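Local atomic coordinates of ABC-type transport system, sugar-family extracellular solute-binding protein (Peptoclostridium difficile 630, PDB entry 6HNI), a protein that probably acts as the extracellular tyrosine-binding component of an ABC transporter, as a lipoprotein with adhesive properties on the cell surface. Residues A[48-53]-A[261-266]; A[64-67]-A[71-74]; A[139-144]-A[173-178]; A[222-227]-A[243-248]. The protein carries 1 engineered substitution. All coordinates share one frame; numbering follows the deposited sequence.

Contact 1 (A[48-53]-A[261-266]); sequences LEKNGF and LGYKTG
Leu-48 and Lys-50 lie on the last turn of helix 35-50, which closes in a Schellman motif and meets Gly-266 and Tyr-263 of helix 258-273 beside the five-stranded parallel sheet of one lobe of this two-lobed binding protein. The motif is identified by Phe-53 N bonding back to Leu-48 O at 2.8 Å and Gly-52 N to Glu-49 O at 3.0 Å, with Gly-52 at positive phi (88°) as the C-prime residue. The backbones come closest where Gly-266, having no side chain, faces Leu-48: their CA atoms are 5.6 Å apart. In the conformer described, Leu-48 CD2 reaches Gly-266 O at 4.1 Å, and the same side chain continues along the helix onto Ala-269, Val-270 and Leu-273. Tyr-263 CG stands anti to the backbone N (chi1 -174°), which carries the phenol out to the extended Lys-50 chain; the two side chains cross at about a right angle. Lys-50 CD comes to the ring's edge, near its plane, and is modelled 3.0 Å from Tyr-263 OH, a tight approach whose exact length is doubtful. With no direct hydrogen bond between the segments, a water supplies the polar link: Asn-51 ND2, which also bonds to Ala-47 O, donates to it at 3.0 Å, and Tyr-263 OH lies 3.0 Å from the same water.

Contact 2 (A[64-67]-A[71-74]); sequences QNAQ and PTTQ. With EDO (1,2-ethanediol), chain E.
Ala-66, which touches Thr-72 and Thr-73, sits in sequence between two residues with flat carboxamides, Asn-65 and Gln-67. The Asn-65 group has Gln-67 N above its plane, 47° out of it: that N-H bonds to OD1 at 2.8 Å, defining an Asx turn where strand 59-65 ends. At the other end of the amide, Asn-65 ND2 donates to O1 of an ethanediol at 3.1 Å. The Gln-67 amide, in the conformer described, approaches the diol's other hydroxyl, its NE2 making a weak bond to O2; the diol, probably from the crystallisation liquor, is also held by Glu-33 N. The contact across the segments is apolar, made mainly by methyls. Ala-66 CB meets Thr-73 CG2 at 3.7 Å, while Thr-72 CG2 lies 3.8 Å from Ala-66 CA. Chi1 of Thr-72 (-54°) sets CG2 opposite the backbone N and leaves OG1 to reach a water at 3.1 Å, which also donates to Ala-66 O at 3.0 Å. This hydroxyl bonds to Asp-69 as well, and that of Thr-73 to Met-70 O, so both threonines turn hydroxyls to the helix start and methyls to Ala-66. The contact lies at the strand-to-helix turn of the beta-alpha-beta crossover 59-65, 70-82, 87-91. Strand 59-65 is the outermost of its sheet, joined to the preceding strand 24-30 by Gln-64 bonding to Ile-28 and Gln-30. Helix 70-82 packs back on the strand through Gln-64 on Ile-76 and Phe-80, and on Ala-66 just past its end, with Thr-73 also touching Ala-98 of helix 93-102.

Contact 3 (A[139-144]-A[173-178]); sequences VSVDKG and VDALKE
Val-141 makes every contact from segment 139-144, joining this segment, which runs into helix 141-145, to helix 167-183 in the lobe built on the four-stranded parallel sheet. The apolar side-chain contacts come from one branch. Val-141 CG1 lies 3.8 Å from Ala-175 CB, a methyl-to-methyl approach, and 4.5 Å from Leu-176 CB. Side chain also meets backbone: CG1 is 3.8 Å from Leu-176 N, and CG2 is 3.8 Å from Ala-175 O, so the two methyls rest side by side along one side of the peptide joining Ala-175 and Leu-176, CG1 by the N and CG2 by the O. A chi1 of -66° permits this by turning CG1 opposite the carbonyl carbon and lodging CG2 between the backbone N and that carbon. The CA atoms of Val-141 and Leu-176 remain 6.1 Å apart. Polar pairing is directed outside the contact, Lys-177 bridging to Glu-189 and Asp-174 to Lys-170. Leu-176 turns inward to Val-160 of strand 157-163, while Tyr-179, one turn further on, also touches Val-141. The segments bury 117 Å² in total and no hydrogen bond joins them, so this contact, a branched side chain seated on a helix backbone, itself gives little directional preference.

Contact 4 (A[222-227]-A[243-248]); sequences SSMPIV and SGPVEK. With EDO (1,2-ethanediol), chain F.
Met-224 lies across Pro-245 with CG 3.6 Å from the proline's CB, in the conformer described. Bends at chi2 (-57°) and chi3 bring SD to 4.0 Å from the same Pro-245 CB, with CE turned towards the proline's carbonyl O. Nearer the backbone, Met-224 CB meets Lys-248 CB at 3.7 Å, and Pro-225 CA rests 3.6 Å from Lys-248 O; the lysine's amino end leads away from the contact. One step out, the start of helix 224-233 holds an ethanediol, probably from the crystallisation liquor: Ile-226 N donates to its O1 at 3.2 Å, with an N-H...O angle of 149°, beside Pro-225 CD. Short helix 243-247 is placed by Asn-294 ND2 bonding to Val-246 O, and by Val-246 touching Cys-253 of strand 252-255. Pro-245 belongs to the ligand pocket, its side chain about 4 Å from the bound tyrosine at the nearest atoms, which makes Met-224 a second-shell neighbour of the ligand. The segments bury 196 Å² between them without a hydrogen bond across, which suggests that, between these segments, the pocket proline is backed by van der Waals fit and not by polar pairing.

The four contacts divide between the two lobes that close on tyrosine. Contacts 1 and 2 go with the five-stranded sheet, their centres 23 Å apart; contacts 3 and 4 lie in the lobe of the four-stranded sheet, with centres 19 Å apart. Contact 3 is on the opposite side of the chain's centre from both contacts 1 and 2. Contact 4 alone supplies a pocket residue, Pro-245; the side chains of Thr-73 in contact 2 and Val-141 in contact 3 stay about 10 and 12 Å from the ligand. Across the lobes, contacts 2 and 4 approach to about 8 Å at their nearest atoms. Along the chain, contact 1 encloses the other three.

Contact 1 (A[48-53]-A[261-266])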
loop_
_atom_site.group_PDB
_atom_site.type_symbol
_atom_site.label_atom_id
_atom_site.label_comp_id
_atom_site.label_asym_id
_atom_site.label_seq_id
_atom_site.Cartn_x
_atom_site.Cartn_y
_atom_site.Cartn_z
ATOM N N LEU A 48 15.373 -10.151 -8.934
ATOM C CA LEU A 48 16.558 -9.776 -9.704
ATOM C C LEU A 48 17.608 -10.835 -9.495
ATOM O O LEU A 48 18.240 -11.287 -10.492
ATOM C CB LEU A 48 17.086 -8.408 -9.291
ATOM C CG LEU A 48 16.405 -7.188 -9.915
ATOM C CD1 LEU A 48 16.999 -5.987 -9.226
ATOM C CD2 LEU A 48 16.573 -7.029 -11.416
ATOM N N GLU A 49 17.795 -11.294 -8.269
ATOM C CA GLU A 49 18.798 -12.300 -7.986
ATOM C C GLU A 49 18.514 -13.621 -8.730
ATOM O O GLU A 49 19.437 -14.229 -9.294
ATOM C CB GLU A 49 18.899 -12.599 -6.486
ATOM C CG GLU A 49 19.604 -11.530 -5.658
ATOM C CD GLU A 49 20.422 -12.102 -4.510
ATOM O OE1 GLU A 49 20.344 -13.330 -4.277
ATOM O OE2 GLU A 49 21.130 -11.307 -3.849
ATOM N N LYS A 50 17.276 -14.080 -8.730
ATOM C CA LYS A 50 16.887 -15.301 -9.450
ATOM C C LYS A 50 17.168 -15.217 -10.964
ATOM O O LYS A 50 17.457 -16.237 -11.619
ATOM C CB LYS A 50 15.428 -15.646 -9.189
ATOM C CG LYS A 50 15.142 -17.084 -9.581
ATOM C CD LYS A 50 13.702 -17.376 -9.555
ATOM C CE LYS A 50 13.464 -18.853 -9.795
ATOM N NZ LYS A 50 11.992 -19.004 -9.754
ATOM N N ASN A 51 17.142 -14.006 -11.500
ATOM C CA ASN A 51 17.379 -13.721 -12.888
ATOM C C ASN A 51 18.832 -13.331 -13.210
ATOM O O ASN A 51 19.117 -12.899 -14.318
ATOM C CB ASN A 51 16.390 -12.687 -13.376
ATOM C CG ASN A 51 15.017 -13.275 -13.597
ATOM O OD1 ASN A 51 14.711 -13.720 -14.692
ATOM N ND2 ASN A 51 14.147 -13.211 -12.575
ATOM N N GLY A 52 19.713 -13.512 -12.231
ATOM C CA GLY A 52 21.134 -13.343 -12.391
ATOM C C GLY A 52 21.675 -11.955 -12.170
ATOM O O GLY A 52 22.815 -11.682 -12.538
ATOM N N PHE A 53 20.877 -11.087 -11.513
ATOM C CA PHE A 53 21.295 -9.722 -11.240
ATOM C C PHE A 53 21.504 -9.585 -9.754
ATOM O O PHE A 53 20.551 -9.614 -8.982
ATOM C CB PHE A 53 20.253 -8.739 -11.717
ATOM C CG PHE A 53 20.136 -8.670 -13.197
ATOM C CD1 PHE A 53 20.979 -7.848 -13.920
ATOM C CD2 PHE A 53 19.194 -9.421 -13.859
ATOM C CE1 PHE A 53 20.853 -7.769 -15.300
ATOM C CE2 PHE A 53 19.058 -9.341 -15.231
ATOM C CZ PHE A 53 19.871 -8.505 -15.947
ATOM N N LEU A 261 3.967 -9.053 -5.336
ATOM C CA LEU A 261 3.843 -7.854 -6.181
ATOM C C LEU A 261 5.226 -7.246 -6.501
ATOM O O LEU A 261 5.475 -6.844 -7.641
ATOM C CB LEU A 261 2.895 -6.814 -5.539
ATOM C CG LEU A 261 2.316 -5.757 -6.458
ATOM C CD1 LEU A 261 1.179 -6.339 -7.306
ATOM C CD2 LEU A 261 1.771 -4.556 -5.631
ATOM N N GLY A 262 6.081 -7.196 -5.491
ATOM C CA GLY A 262 7.452 -6.744 -5.663
ATOM C C GLY A 262 8.286 -7.655 -6.576
ATOM O O GLY A 262 9.025 -7.159 -7.419
ATOM N N TYR A 263 8.042 -8.932 -6.423
ATOM C CA TYR A 263 8.770 -9.958 -7.243
ATOM C C TYR A 263 8.363 -9.735 -8.691
ATOM O O TYR A 263 9.236 -9.715 -9.595
ATOM C CB TYR A 263 8.375 -11.322 -6.732
ATOM C CG TYR A 263 9.176 -12.408 -7.401
ATOM C CD1 TYR A 263 8.846 -12.822 -8.674
ATOM C CD2 TYR A 263 10.316 -12.952 -6.786
ATOM C CE1 TYR A 263 9.618 -13.807 -9.340
ATOM C CE2 TYR A 263 11.085 -13.940 -7.428
ATOM C CZ TYR A 263 10.722 -14.327 -8.699
ATOM O OH TYR A 263 11.529 -15.274 -9.368
ATOM N N LYS A 264 7.079 -9.561 -9.002
ATOM C CA LYS A 264 6.621 -9.258 -10.356
ATOM C C LYS A 264 7.297 -8.006 -10.891
ATOM O O LYS A 264 7.743 -7.925 -12.039
ATOM C CB LYS A 264 5.062 -9.129 -10.402
ATOM C CG LYS A 264 4.493 -8.590 -11.688
ATOM C CD LYS A 264 4.662 -9.584 -12.829
ATOM C CE LYS A 264 3.986 -9.046 -14.094
ATOM N NZ LYS A 264 4.165 -10.048 -15.187
ATOM N N THR A 265 7.385 -6.964 -10.057
ATOM C CA THR A 265 8.037 -5.744 -10.481
ATOM C C THR A 265 9.556 -5.997 -10.841
ATOM O O THR A 265 10.081 -5.370 -11.773
ATOM C CB THR A 265 7.947 -4.643 -9.400
ATOM O OG1 THR A 265 6.572 -4.564 -8.894
ATOM C CG2 THR A 265 8.279 -3.322 -9.983
ATOM N N GLY A 266 10.193 -6.848 -10.054
ATOM C CA GLY A 266 11.589 -7.221 -10.345
ATOM C C GLY A 266 11.673 -7.944 -11.670
ATOM O O GLY A 266 12.649 -7.718 -12.423
HETATM O O HOH W 1 11.554 -14.679 -12.278
#

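Contact 2 (A[64-67]-A[71-74])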
loop_
_atom_site.group_PDB
_atom_site.type_symbol
_atom_site.label_atom_id
_atom_site.label_comp_id
_atom_site.label_asym_id
_atom_site.label_seq_id
_atom_site.Cartn_x
_atom_site.Cartn_y
_atom_site.Cartn_z
ATOM N N GLN A 64 17.298 3.919 -0.674
ATOM C CA GLN A 64 17.043 5.181 0.057
ATOM C C GLN A 64 15.630 5.193 0.610
ATOM O O GLN A 64 14.651 4.999 -0.111
ATOM C CB GLN A 64 17.235 6.402 -0.837
ATOM C CG GLN A 64 18.631 6.559 -1.423
ATOM C CD GLN A 64 19.662 6.997 -0.413
ATOM O OE1 GLN A 64 19.340 7.753 0.498
ATOM N NE2 GLN A 64 20.940 6.627 -0.615
ATOM N N ASN A 65 15.551 5.401 1.920
ATOM C CA ASN A 65 14.290 5.479 2.674
ATOM C C ASN A 65 14.077 6.950 3.057
ATOM O O ASN A 65 14.947 7.579 3.643
ATOM C CB ASN A 65 14.416 4.583 3.879
ATOM C CG ASN A 65 13.157 4.519 4.754
ATOM O OD1 ASN A 65 12.199 5.267 4.595
ATOM N ND2 ASN A 65 13.179 3.616 5.714
ATOM N N ALA A 66 12.911 7.473 2.702
ATOM C CA ALA A 66 12.550 8.878 3.034
ATOM C C ALA A 66 12.109 9.078 4.475
ATOM O O ALA A 66 11.867 10.205 4.872
ATOM C CB ALA A 66 11.492 9.387 2.114
ATOM N N GLN A 67 11.915 7.989 5.206
ATOM C CA GLN A 67 11.404 8.033 6.584
ATOM C C GLN A 67 10.125 8.857 6.725
ATOM O O GLN A 67 9.938 9.603 7.726
ATOM C CB GLN A 67 12.504 8.502 7.531
ATOM C CG GLN A 67 13.685 7.552 7.618
ATOM C CD GLN A 67 14.735 8.048 8.590
ATOM O OE1 GLN A 67 15.647 8.764 8.212
ATOM N NE2 GLN A 67 14.579 7.709 9.856
ATOM N N PRO A 71 9.572 15.947 1.658
ATOM C CA PRO A 71 10.701 16.581 0.991
ATOM C C PRO A 71 11.842 15.619 0.633
ATOM O O PRO A 71 12.522 15.800 -0.412
ATOM C CB PRO A 71 11.190 17.613 1.995
ATOM C CG PRO A 71 9.953 17.985 2.719
ATOM C CD PRO A 71 9.123 16.733 2.829
ATOM N N THR A 72 12.048 14.626 1.501
ATOM C CA THR A 72 13.105 13.663 1.282
ATOM C C THR A 72 12.729 12.772 0.112
ATOM O O THR A 72 13.646 12.334 -0.636
ATOM C CB THR A 72 13.405 12.866 2.551
ATOM O OG1 THR A 72 13.675 13.797 3.618
ATOM C CG2 THR A 72 14.630 11.977 2.391
ATOM N N THR A 73 11.472 12.468 -0.153
ATOM C CA THR A 73 11.151 11.692 -1.396
ATOM C C THR A 73 11.639 12.466 -2.595
ATOM O O THR A 73 12.088 11.847 -3.629
ATOM C CB THR A 73 9.633 11.372 -1.592
ATOM O OG1 THR A 73 8.884 12.557 -1.827
ATOM C CG2 THR A 73 9.086 10.630 -0.428
ATOM N N GLN A 74 11.583 13.786 -2.548
ATOM C CA GLN A 74 11.973 14.612 -3.682
ATOM C C GLN A 74 13.483 14.739 -3.787
ATOM O O GLN A 74 14.013 14.647 -4.917
ATOM C CB GLN A 74 11.337 15.996 -3.548
ATOM C CG GLN A 74 9.807 15.919 -3.573
ATOM C CD GLN A 74 9.199 15.844 -4.945
ATOM O OE1 GLN A 74 9.847 16.061 -5.973
ATOM N NE2 GLN A 74 7.894 15.534 -4.983
HETATM C C1 EDO E . 11.068 4.447 9.429
HETATM O O1 EDO E . 11.201 4.098 8.017
HETATM C C2 EDO E . 10.441 5.827 9.673
HETATM O O2 EDO E . 11.287 6.738 10.376
HETATM O O HOH W 2 14.073 11.955 6.034
#

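Contact 3 (A[139-144]-A[173-178])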
loop_
_atom_site.group_PDB
_atom_site.type_symbol
_atom_site.label_atom_id
_atom_site.label_comp_id
_atom_site.label_asym_id
_atom_site.label_seq_id
_atom_site.Cartn_x
_atom_site.Cartn_y
_atom_site.Cartn_z
ATOM N N VAL A 139 -6.913 -2.782 -4.999
ATOM C CA VAL A 139 -7.778 -3.815 -4.493
ATOM C C VAL A 139 -9.158 -3.232 -4.319
ATOM O O VAL A 139 -9.260 -2.068 -3.931
ATOM C CB VAL A 139 -7.247 -4.408 -3.156
ATOM C CG1 VAL A 139 -7.188 -3.380 -1.983
ATOM C CG2 VAL A 139 -7.984 -5.695 -2.792
ATOM N N SER A 140 -10.193 -3.995 -4.623
ATOM C CA SER A 140 -11.548 -3.416 -4.427
ATOM C C SER A 140 -11.919 -3.271 -2.955
ATOM O O SER A 140 -11.526 -4.058 -2.117
ATOM C CB SER A 140 -12.630 -4.199 -5.153
ATOM O OG SER A 140 -12.855 -5.428 -4.496
ATOM N N VAL A 141 -12.695 -2.207 -2.669
ATOM C CA VAL A 141 -13.170 -2.001 -1.282
ATOM C C VAL A 141 -14.045 -3.176 -0.874
ATOM O O VAL A 141 -14.126 -3.538 0.293
ATOM C CB VAL A 141 -13.950 -0.679 -1.078
ATOM C CG1 VAL A 141 -13.053 0.517 -1.272
ATOM C CG2 VAL A 141 -15.228 -0.582 -1.917
ATOM N N ASP A 142 -14.670 -3.808 -1.868
ATOM C CA ASP A 142 -15.571 -4.917 -1.614
ATOM C C ASP A 142 -14.886 -6.055 -0.882
ATOM O O ASP A 142 -15.505 -6.745 -0.105
ATOM C CB ASP A 142 -16.168 -5.474 -2.929
ATOM C CG ASP A 142 -16.843 -4.401 -3.796
ATOM O OD1 ASP A 142 -16.243 -3.355 -4.130
ATOM O OD2 ASP A 142 -17.982 -4.618 -4.213
ATOM N N LYS A 143 -13.598 -6.266 -1.133
ATOM C CA LYS A 143 -12.897 -7.385 -0.505
ATOM C C LYS A 143 -12.849 -7.269 1.005
ATOM O O LYS A 143 -13.056 -8.216 1.716
ATOM C CB LYS A 143 -11.473 -7.518 -1.067
ATOM C CG LYS A 143 -11.454 -7.923 -2.546
ATOM C CD LYS A 143 -11.870 -9.368 -2.756
ATOM C CE LYS A 143 -11.664 -9.794 -4.216
ATOM N NZ LYS A 143 -12.119 -11.198 -4.369
ATOM N N GLY A 144 -12.517 -6.096 1.485
ATOM C CA GLY A 144 -12.548 -5.878 2.923
ATOM C C GLY A 144 -13.951 -5.819 3.500
ATOM O O GLY A 144 -14.213 -6.384 4.570
ATOM N N VAL A 173 -11.287 6.303 -0.739
ATOM C CA VAL A 173 -12.430 6.887 0.011
ATOM C C VAL A 173 -13.607 7.059 -0.940
ATOM O O VAL A 173 -14.759 6.772 -0.548
ATOM C CB VAL A 173 -11.967 8.153 0.723
ATOM C CG1 VAL A 173 -13.190 8.891 1.339
ATOM C CG2 VAL A 173 -10.965 7.845 1.817
ATOM N N ASP A 174 -13.387 7.540 -2.154
ATOM C CA ASP A 174 -14.507 7.687 -3.120
ATOM C C ASP A 174 -15.166 6.331 -3.391
ATOM O O ASP A 174 -16.400 6.242 -3.490
ATOM C CB ASP A 174 -14.043 8.257 -4.444
ATOM C CG ASP A 174 -13.730 9.694 -4.378
ATOM O OD1 ASP A 174 -14.103 10.358 -3.402
ATOM O OD2 ASP A 174 -13.092 10.188 -5.329
ATOM N N ALA A 175 -14.325 5.298 -3.581
ATOM C CA ALA A 175 -14.819 3.919 -3.779
ATOM C C ALA A 175 -15.628 3.418 -2.588
ATOM O O ALA A 175 -16.670 2.771 -2.778
ATOM C CB ALA A 175 -13.697 2.967 -4.113
ATOM N N LEU A 176 -15.148 3.721 -1.381
ATOM C CA LEU A 176 -15.876 3.357 -0.183
ATOM C C LEU A 176 -17.256 4.010 -0.127
ATOM O O LEU A 176 -18.273 3.360 0.201
ATOM C CB LEU A 176 -15.071 3.745 1.043
ATOM C CG LEU A 176 -15.705 3.462 2.371
ATOM C CD1 LEU A 176 -15.987 2.010 2.576
ATOM C CD2 LEU A 176 -14.792 3.938 3.478
ATOM N N LYS A 177 -17.294 5.300 -0.443
ATOM C CA LYS A 177 -18.580 6.018 -0.441
ATOM C C LYS A 177 -19.506 5.489 -1.512
ATOM O O LYS A 177 -20.724 5.418 -1.290
ATOM C CB LYS A 177 -18.389 7.511 -0.579
ATOM C CG LYS A 177 -17.731 8.149 0.630
ATOM C CD LYS A 177 -17.065 9.463 0.335
ATOM C CE LYS A 177 -17.992 10.629 0.303
ATOM N NZ LYS A 177 -17.162 11.876 0.369
ATOM N N GLU A 178 -18.980 5.116 -2.684
ATOM C CA GLU A 178 -19.817 4.544 -3.713
ATOM C C GLU A 178 -20.416 3.205 -3.268
ATOM O O GLU A 178 -21.640 2.969 -3.425
ATOM C CB GLU A 178 -19.010 4.361 -5.015
ATOM C CG GLU A 178 -19.776 3.702 -6.141
ATOM C CD GLU A 178 -20.771 4.638 -6.814
ATOM O OE1 GLU A 178 -20.950 5.805 -6.356
ATOM O OE2 GLU A 178 -21.380 4.199 -7.816
#

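Contact 4 (A[222-227]-A[243-248])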
loop_
_atom_site.group_PDB
_atom_site.type_symbol
_atom_site.label_atom_id
_atom_site.label_comp_id
_atom_site.label_asym_id
_atom_site.label_seq_id
_atom_site.Cartn_x
_atom_site.Cartn_y
_atom_site.Cartn_z
ATOM N N SER A 222 1.359 3.692 8.816
ATOM C CA SER A 222 2.533 3.960 9.656
ATOM C C SER A 222 2.250 4.236 11.123
ATOM O O SER A 222 3.184 4.244 11.958
ATOM C CB SER A 222 3.236 5.177 9.126
ATOM O OG SER A 222 3.755 4.873 7.850
ATOM N N SER A 223 0.968 4.495 11.423
ATOM C CA SER A 223 0.487 4.744 12.786
ATOM C C SER A 223 -0.484 3.714 13.265
ATOM O O SER A 223 -1.237 3.957 14.261
ATOM C CB SER A 223 -0.131 6.130 12.839
ATOM O OG SER A 223 0.887 7.098 12.931
ATOM N N MET A 224 -0.472 2.533 12.692
ATOM C CA MET A 224 -1.459 1.501 13.026
ATOM C C MET A 224 -1.463 1.057 14.482
ATOM O O MET A 224 -2.516 0.846 15.049
ATOM C CB MET A 224 -1.349 0.274 12.102
ATOM C CG MET A 224 -2.280 0.386 10.915
ATOM S SD MET A 224 -4.062 0.613 11.283
ATOM C CE MET A 224 -4.303 -0.489 12.684
ATOM N N PRO A 225 -0.276 0.922 15.103
ATOM C CA PRO A 225 -0.326 0.506 16.516
ATOM C C PRO A 225 -1.131 1.461 17.421
ATOM O O PRO A 225 -1.788 0.976 18.355
ATOM C CB PRO A 225 1.142 0.425 16.900
ATOM C CG PRO A 225 1.824 0.083 15.577
ATOM C CD PRO A 225 1.094 0.908 14.564
ATOM N N ILE A 226 -1.066 2.758 17.156
ATOM C CA ILE A 226 -1.890 3.751 17.861
ATOM C C ILE A 226 -3.373 3.572 17.544
ATOM O O ILE A 226 -4.229 3.548 18.460
ATOM C CB ILE A 226 -1.445 5.195 17.524
ATOM C CG1 ILE A 226 -0.023 5.440 18.059
ATOM C CG2 ILE A 226 -2.400 6.235 18.164
ATOM C CD1 ILE A 226 0.627 6.727 17.615
ATOM N N VAL A 227 -3.707 3.466 16.263
ATOM C CA VAL A 227 -5.079 3.276 15.842
ATOM C C VAL A 227 -5.670 2.032 16.471
ATOM O O VAL A 227 -6.776 2.086 17.057
ATOM C CB VAL A 227 -5.207 3.245 14.312
ATOM C CG1 VAL A 227 -6.608 2.841 13.875
ATOM C CG2 VAL A 227 -4.815 4.562 13.714
ATOM N N SER A 243 -2.581 -6.854 4.730
ATOM C CA SER A 243 -2.225 -7.526 5.954
ATOM C C SER A 243 -1.231 -6.788 6.847
ATOM O O SER A 243 -1.147 -7.113 8.021
ATOM C CB SER A 243 -1.772 -8.944 5.699
ATOM O OG SER A 243 -0.510 -9.005 5.056
ATOM N N GLY A 244 -0.479 -5.814 6.320
ATOM C CA GLY A 244 0.468 -5.085 7.145
ATOM C C GLY A 244 -0.217 -4.489 8.381
ATOM O O GLY A 244 0.226 -4.680 9.517
ATOM N N PRO A 245 -1.308 -3.748 8.174
ATOM C CA PRO A 245 -1.974 -3.194 9.383
ATOM C C PRO A 245 -2.520 -4.260 10.305
ATOM O O PRO A 245 -2.634 -4.017 11.496
ATOM C CB PRO A 245 -3.092 -2.360 8.759
ATOM C CG PRO A 245 -2.517 -1.872 7.457
ATOM C CD PRO A 245 -1.719 -3.050 6.957
ATOM N N VAL A 246 -2.905 -5.423 9.789
ATOM C CA VAL A 246 -3.350 -6.532 10.623
ATOM C C VAL A 246 -2.224 -7.014 11.524
ATOM O O VAL A 246 -2.424 -7.194 12.735
ATOM C CB VAL A 246 -4.002 -7.655 9.792
ATOM C CG1 VAL A 246 -4.409 -8.857 10.632
ATOM C CG2 VAL A 246 -5.157 -7.118 8.971
ATOM N N GLU A 247 -1.021 -7.169 10.951
ATOM C CA GLU A 247 0.152 -7.510 11.750
ATOM C C GLU A 247 0.423 -6.461 12.832
ATOM O O GLU A 247 0.904 -6.802 13.923
ATOM C CB GLU A 247 1.425 -7.665 10.889
ATOM C CG GLU A 247 1.364 -8.762 9.832
ATOM C CD GLU A 247 2.602 -8.805 8.938
ATOM O OE1 GLU A 247 3.411 -7.834 8.898
ATOM O OE2 GLU A 247 2.762 -9.834 8.259
ATOM N N LYS A 248 0.050 -5.195 12.548
ATOM C CA LYS A 248 0.256 -4.070 13.467
ATOM C C LYS A 248 -0.976 -3.771 14.351
ATOM O O LYS A 248 -0.975 -2.757 15.061
ATOM C CB LYS A 248 0.660 -2.790 12.698
ATOM C CG LYS A 248 1.972 -2.872 11.886
ATOM C CD LYS A 248 3.211 -2.994 12.789
ATOM C CE LYS A 248 4.529 -3.143 12.042
ATOM N NZ LYS A 248 5.537 -3.519 13.069
HETATM C C1 EDO F . 3.037 4.022 16.008
HETATM O O1 EDO F . 1.689 3.758 15.834
HETATM C C2 EDO F . 3.671 3.267 17.155
HETATM O O2 EDO F . 3.505 3.990 18.374
#